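Local coordinates for lysin (Enterococcus phage IMEEF1, PDB 6IST), which binds a calcium ion and probably cleaves amide or peptide bonds in enterococcal peptidoglycan through a CHAP-type cysteine peptidase domain, at residues L52-R65 / D130-A142. Sequence-based numbering, arbitrary orientation.
Sequences LVDQPLPAGFQRIR and DGVWGVIRPPYEA
Trp133 lies between Arg65 and Val53. Arg65 CG sits over the six-membered ring, 3.5 Å from Trp133 CZ2, and the guanidinium lies flat on the indole, planes 16° apart, in a cation-pi contact. Bends at chi2 and chi3 fold the Arg65 chain over this face. Its NE and NH2 also reach Trp133 O in two weak hydrogen bonds. On the opposite face Val53 CG2 stands over the five-membered ring, 3.9 Å from its centroid. Arg63 CG meets the ring edge at CZ3.

The tight part surrounds Ile136. Its CD1 is 3.8 Å from Leu57 CD2 and also meets Leu52; its CG2 reaches the edge of the Phe61 ring at CD2. One face of that ring takes CH-pi contacts from Pro138 CA and Pro139 CD, the latter 3.7 Å from the ring centroid. Met37 and Phe41 of helix 29-41 extend this packing. A bend at chi3 (54°) turns the Arg63 guanidinium to the 52-55 loop, with Leu57 CD1 over one face. Arg63 NH1 donates to Gln55 O at 2.7 Å, on a lone pair, and to Leu52 O from above the carbonyl plane.

The looser side holds exposed Gln62 and partly exposed Ile64 and Arg137. Ile64 CD1 touches one face of the Arg137 guanidinium, 3.5 Å from NH1, while Arg137 NH2 forms a salt bridge with Asp76. One water links Arg137 NH1 to Gln62 OE1. Val135 stays buried there, its CG2 against Ile64 CB.

Paired backbone bonds join Gln62 with Arg137 and Ile64 with Val135. Past the Gln62-Arg137 pair, a water donates to Gly60 O and Arg137 O. Trp133 and Gly134 form a classic beta bulge opposite Ile79. Strand 62-65 is outermost in the chain's six-stranded antiparallel sheet, beside 132-137 with 77-80 beyond, consistent with the papain-like CHAP fold.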
loop_
_atom_site.group_PDB
_atom_site.type_symbol
_atom_site.label_atom_id
_atom_site.label_comp_id
_atom_site.label_asym_id
_atom_site.label_seq_id
_atom_site.Cartn_x
_atom_site.Cartn_y
_atom_site.Cartn_z
ATOM N N LEU C 52 5.724 -18.458 11.283
ATOM C CA LEU C 52 6.965 -17.893 10.685
ATOM C C LEU C 52 7.871 -18.886 9.875
ATOM O O LEU C 52 8.751 -18.491 9.088
ATOM C CB LEU C 52 7.778 -17.249 11.811
ATOM C CG LEU C 52 7.169 -16.029 12.496
ATOM C CD1 LEU C 52 7.909 -15.691 13.781
ATOM C CD2 LEU C 52 7.082 -14.796 11.583
ATOM N N VAL C 53 7.740 -20.179 10.081
ATOM C CA VAL C 53 8.567 -21.179 9.394
ATOM C C VAL C 53 8.280 -21.114 7.910
ATOM O O VAL C 53 9.160 -21.240 7.096
ATOM C CB VAL C 53 8.288 -22.606 9.932
ATOM C CG1 VAL C 53 8.846 -23.680 9.015
ATOM C CG2 VAL C 53 8.911 -22.773 11.267
ATOM N N ASP C 54 7.036 -20.915 7.538
ATOM C CA ASP C 54 6.781 -21.051 6.106
ATOM C C ASP C 54 5.867 -19.999 5.458
ATOM O O ASP C 54 5.641 -20.059 4.265
ATOM C CB ASP C 54 6.173 -22.447 5.919
ATOM C CG ASP C 54 4.780 -22.533 6.498
ATOM O OD1 ASP C 54 4.000 -23.369 5.975
ATOM O OD2 ASP C 54 4.465 -21.792 7.465
ATOM N N GLN C 55 5.446 -18.983 6.177
ATOM C CA GLN C 55 4.630 -17.953 5.523
ATOM C C GLN C 55 5.502 -17.130 4.573
ATOM O O GLN C 55 6.730 -17.017 4.740
ATOM C CB GLN C 55 3.958 -17.067 6.531
ATOM C CG GLN C 55 4.867 -16.089 7.248
ATOM C CD GLN C 55 4.158 -15.378 8.407
ATOM O OE1 GLN C 55 3.878 -14.216 8.294
ATOM N NE2 GLN C 55 3.885 -16.079 9.519
ATOM N N PRO C 56 4.894 -16.571 3.522
ATOM C CA PRO C 56 5.679 -15.697 2.629
ATOM C C PRO C 56 6.251 -14.465 3.334
ATOM O O PRO C 56 5.692 -13.952 4.345
ATOM C CB PRO C 56 4.651 -15.256 1.556
ATOM C CG PRO C 56 3.383 -15.966 1.869
ATOM C CD PRO C 56 3.445 -16.497 3.258
ATOM N N LEU C 57 7.368 -13.990 2.779
ATOM C CA LEU C 57 8.102 -12.891 3.366
ATOM C C LEU C 57 8.196 -11.737 2.402
ATOM O O LEU C 57 8.256 -11.960 1.229
ATOM C CB LEU C 57 9.511 -13.340 3.703
ATOM C CG LEU C 57 9.568 -14.542 4.662
ATOM C CD1 LEU C 57 11.010 -14.876 4.918
ATOM C CD2 LEU C 57 8.910 -14.300 5.990
ATOM N N PRO C 58 8.237 -10.501 2.905
ATOM C CA PRO C 58 8.372 -9.361 2.037
ATOM C C PRO C 58 9.717 -9.336 1.333
ATOM O O PRO C 58 10.664 -9.995 1.757
ATOM C CB PRO C 58 8.256 -8.147 2.996
ATOM C CG PRO C 58 7.542 -8.696 4.216
ATOM C CD PRO C 58 8.058 -10.091 4.319
ATOM N N ALA C 59 9.776 -8.539 0.282
ATOM C CA ALA C 59 11.019 -8.316 -0.447
ATOM C C ALA C 59 12.173 -8.010 0.457
ATOM O O ALA C 59 12.036 -7.192 1.374
ATOM C CB ALA C 59 10.819 -7.153 -1.440
ATOM N N GLY C 60 13.322 -8.631 0.170
ATOM C CA GLY C 60 14.535 -8.363 0.911
ATOM C C GLY C 60 14.758 -9.304 2.113
ATOM O O GLY C 60 15.911 -9.473 2.566
ATOM N N PHE C 61 13.689 -9.914 2.645
ATOM C CA PHE C 61 13.796 -10.821 3.791
ATOM C C PHE C 61 14.348 -12.195 3.408
ATOM O O PHE C 61 14.090 -12.714 2.337
ATOM C CB PHE C 61 12.416 -11.007 4.475
ATOM C CG PHE C 61 12.008 -9.857 5.341
ATOM C CD1 PHE C 61 11.654 -8.630 4.778
ATOM C CD2 PHE C 61 11.956 -9.994 6.719
ATOM C CE1 PHE C 61 11.243 -7.560 5.567
ATOM C CE2 PHE C 61 11.603 -8.934 7.513
ATOM C CZ PHE C 61 11.246 -7.713 6.950
ATOM N N GLN C 62 15.143 -12.773 4.284
ATOM C CA GLN C 62 15.681 -14.100 4.119
ATOM C C GLN C 62 15.274 -14.950 5.307
ATOM O O GLN C 62 15.106 -14.464 6.412
ATOM C CB GLN C 62 17.194 -14.094 4.100
ATOM C CG GLN C 62 17.854 -13.369 2.923
ATOM C CD GLN C 62 19.314 -13.115 3.212
ATOM O OE1 GLN C 62 19.962 -13.879 3.941
ATOM N NE2 GLN C 62 19.838 -12.029 2.669
ATOM N N ARG C 63 15.132 -16.210 5.053
ATOM C CA ARG C 63 14.838 -17.191 6.108
ATOM C C ARG C 63 15.825 -18.314 6.026
ATOM O O ARG C 63 16.110 -18.813 4.946
ATOM C CB ARG C 63 13.413 -17.678 5.890
ATOM C CG ARG C 63 12.959 -18.759 6.810
ATOM C CD ARG C 63 11.460 -18.786 6.953
ATOM N NE ARG C 63 10.868 -18.879 5.646
ATOM C CZ ARG C 63 9.630 -18.510 5.323
ATOM N NH1 ARG C 63 8.826 -17.939 6.178
ATOM N NH2 ARG C 63 9.271 -18.589 4.059
ATOM N N ILE C 64 16.388 -18.708 7.170
ATOM C CA ILE C 64 17.461 -19.663 7.246
ATOM C C ILE C 64 17.192 -20.651 8.370
ATOM O O ILE C 64 17.021 -20.255 9.529
ATOM C CB ILE C 64 18.833 -18.944 7.568
ATOM C CG1 ILE C 64 19.056 -17.761 6.640
ATOM C CG2 ILE C 64 19.988 -19.935 7.502
ATOM C CD1 ILE C 64 20.120 -16.748 7.057
ATOM N N ARG C 65 17.178 -21.929 8.042
ATOM C CA ARG C 65 17.190 -22.997 9.033
ATOM C C ARG C 65 18.550 -22.980 9.714
ATOM O O ARG C 65 19.556 -22.966 9.034
ATOM C CB ARG C 65 17.059 -24.347 8.362
ATOM C CG ARG C 65 15.673 -24.898 8.326
ATOM C CD ARG C 65 15.515 -26.097 9.243
ATOM N NE ARG C 65 16.078 -25.855 10.547
ATOM C CZ ARG C 65 16.088 -26.737 11.544
ATOM N NH1 ARG C 65 15.542 -27.948 11.380
ATOM N NH2 ARG C 65 16.634 -26.395 12.726
ATOM N N ASP C 130 17.988 -25.425 22.002
ATOM C CA ASP C 130 16.916 -26.436 22.128
ATOM C C ASP C 130 15.573 -25.916 21.579
ATOM O O ASP C 130 15.086 -24.871 21.985
ATOM C CB ASP C 130 16.743 -26.868 23.561
ATOM C CG ASP C 130 17.934 -27.703 24.082
ATOM O OD1 ASP C 130 18.874 -27.980 23.297
ATOM O OD2 ASP C 130 17.926 -28.048 25.299
ATOM N N GLY C 131 15.042 -26.647 20.593
ATOM C CA GLY C 131 13.804 -26.253 19.873
ATOM C C GLY C 131 13.883 -25.232 18.762
ATOM O O GLY C 131 12.841 -24.872 18.163
ATOM N N VAL C 132 15.047 -24.608 18.586
ATOM C CA VAL C 132 15.230 -23.570 17.556
ATOM C C VAL C 132 15.195 -24.121 16.171
ATOM O O VAL C 132 15.877 -25.051 15.862
ATOM C CB VAL C 132 16.529 -22.777 17.775
ATOM C CG1 VAL C 132 16.703 -21.691 16.697
ATOM C CG2 VAL C 132 16.450 -22.113 19.121
ATOM N N TRP C 133 14.347 -23.545 15.336
ATOM C CA TRP C 133 14.241 -23.929 13.932
ATOM C C TRP C 133 15.171 -23.092 13.107
ATOM O O TRP C 133 15.916 -23.584 12.269
ATOM C CB TRP C 133 12.793 -23.700 13.475
ATOM C CG TRP C 133 12.598 -24.076 12.081
ATOM C CD1 TRP C 133 12.216 -25.239 11.646
ATOM C CD2 TRP C 133 12.747 -23.228 10.920
ATOM N NE1 TRP C 133 12.111 -25.230 10.273
ATOM C CE2 TRP C 133 12.496 -24.007 9.809
ATOM C CE3 TRP C 133 13.112 -21.900 10.737
ATOM C CZ2 TRP C 133 12.527 -23.482 8.494
ATOM C CZ3 TRP C 133 13.208 -21.393 9.464
ATOM C CH2 TRP C 133 12.902 -22.192 8.352
ATOM N N GLY C 134 15.159 -21.797 13.354
ATOM C CA GLY C 134 15.943 -20.862 12.504
ATOM C C GLY C 134 15.628 -19.395 12.712
ATOM O O GLY C 134 15.122 -18.983 13.777
ATOM N N VAL C 135 15.892 -18.572 11.683
ATOM C CA VAL C 135 15.785 -17.182 11.759
ATOM C C VAL C 135 15.109 -16.602 10.550
ATOM O O VAL C 135 15.128 -17.259 9.493
ATOM C CB VAL C 135 17.129 -16.492 11.929
ATOM C CG1 VAL C 135 17.723 -16.882 13.269
ATOM C CG2 VAL C 135 18.078 -16.651 10.750
ATOM N N ILE C 136 14.446 -15.473 10.746
ATOM C CA ILE C 136 14.103 -14.546 9.620
ATOM C C ILE C 136 15.036 -13.405 9.775
ATOM O O ILE C 136 15.145 -12.827 10.865
ATOM C CB ILE C 136 12.630 -14.170 9.621
ATOM C CG1 ILE C 136 11.854 -15.370 9.180
ATOM C CG2 ILE C 136 12.357 -13.017 8.653
ATOM C CD1 ILE C 136 10.347 -15.335 9.392
ATOM N N ARG C 137 15.787 -13.142 8.715
ATOM C CA ARG C 137 16.746 -12.040 8.685
ATOM C C ARG C 137 16.159 -10.880 7.881
ATOM O O ARG C 137 16.001 -10.990 6.656
ATOM C CB ARG C 137 18.047 -12.547 8.105
ATOM C CG ARG C 137 19.083 -11.472 7.968
ATOM C CD ARG C 137 20.450 -12.119 7.965
ATOM N NE ARG C 137 20.603 -12.974 9.154
ATOM C CZ ARG C 137 21.461 -14.002 9.265
ATOM N NH1 ARG C 137 22.289 -14.297 8.262
ATOM N NH2 ARG C 137 21.515 -14.719 10.374
ATOM N N PRO C 138 15.760 -9.798 8.562
ATOM C CA PRO C 138 15.237 -8.593 7.850
ATOM C C PRO C 138 16.413 -7.941 7.113
ATOM O O PRO C 138 17.601 -8.161 7.488
ATOM C CB PRO C 138 14.779 -7.647 8.954
ATOM C CG PRO C 138 14.602 -8.516 10.138
ATOM C CD PRO C 138 15.653 -9.620 10.013
ATOM N N PRO C 139 16.100 -7.164 6.118
ATOM C CA PRO C 139 17.123 -6.425 5.343
ATOM C C PRO C 139 17.538 -5.128 6.058
ATOM O O PRO C 139 16.835 -4.146 6.037
ATOM C CB PRO C 139 16.413 -6.137 4.052
ATOM C CG PRO C 139 14.983 -6.054 4.375
ATOM C CD PRO C 139 14.748 -6.874 5.611
ATOM N N TYR C 140 18.658 -5.162 6.747
ATOM C CA TYR C 140 19.164 -4.002 7.450
ATOM C C TYR C 140 20.164 -3.264 6.527
ATOM O O TYR C 140 20.800 -3.896 5.698
ATOM C CB TYR C 140 19.885 -4.445 8.714
ATOM C CG TYR C 140 18.944 -4.938 9.793
ATOM C CD1 TYR C 140 18.023 -4.084 10.363
ATOM C CD2 TYR C 140 18.948 -6.268 10.209
ATOM C CE1 TYR C 140 17.157 -4.517 11.361
ATOM C CE2 TYR C 140 18.047 -6.701 11.189
ATOM C CZ TYR C 140 17.137 -5.839 11.746
ATOM O OH TYR C 140 16.211 -6.312 12.733
ATOM N N GLU C 141 20.346 -1.964 6.728
ATOM C CA GLU C 141 21.467 -1.187 6.101
ATOM C C GLU C 141 22.867 -1.758 6.371
ATOM O O GLU C 141 23.153 -2.231 7.481
ATOM C CB GLU C 141 21.451 0.272 6.612
ATOM C CG GLU C 141 22.444 1.245 5.944
ATOM C CD GLU C 141 22.915 2.383 6.878
ATOM O OE1 GLU C 141 24.121 2.383 7.269
ATOM O OE2 GLU C 141 22.097 3.284 7.219
ATOM N N ALA C 142 23.735 -1.694 5.355
ATOM C CA ALA C 142 25.185 -1.992 5.467
ATOM C C ALA C 142 25.581 -3.470 5.719
ATOM O O ALA C 142 26.764 -3.737 5.984
ATOM C CB ALA C 142 25.860 -1.068 6.495
HETATM O O HOH W 1 17.619 -10.027 4.598
HETATM O O HOH W 2 22.560 -13.205 5.768
#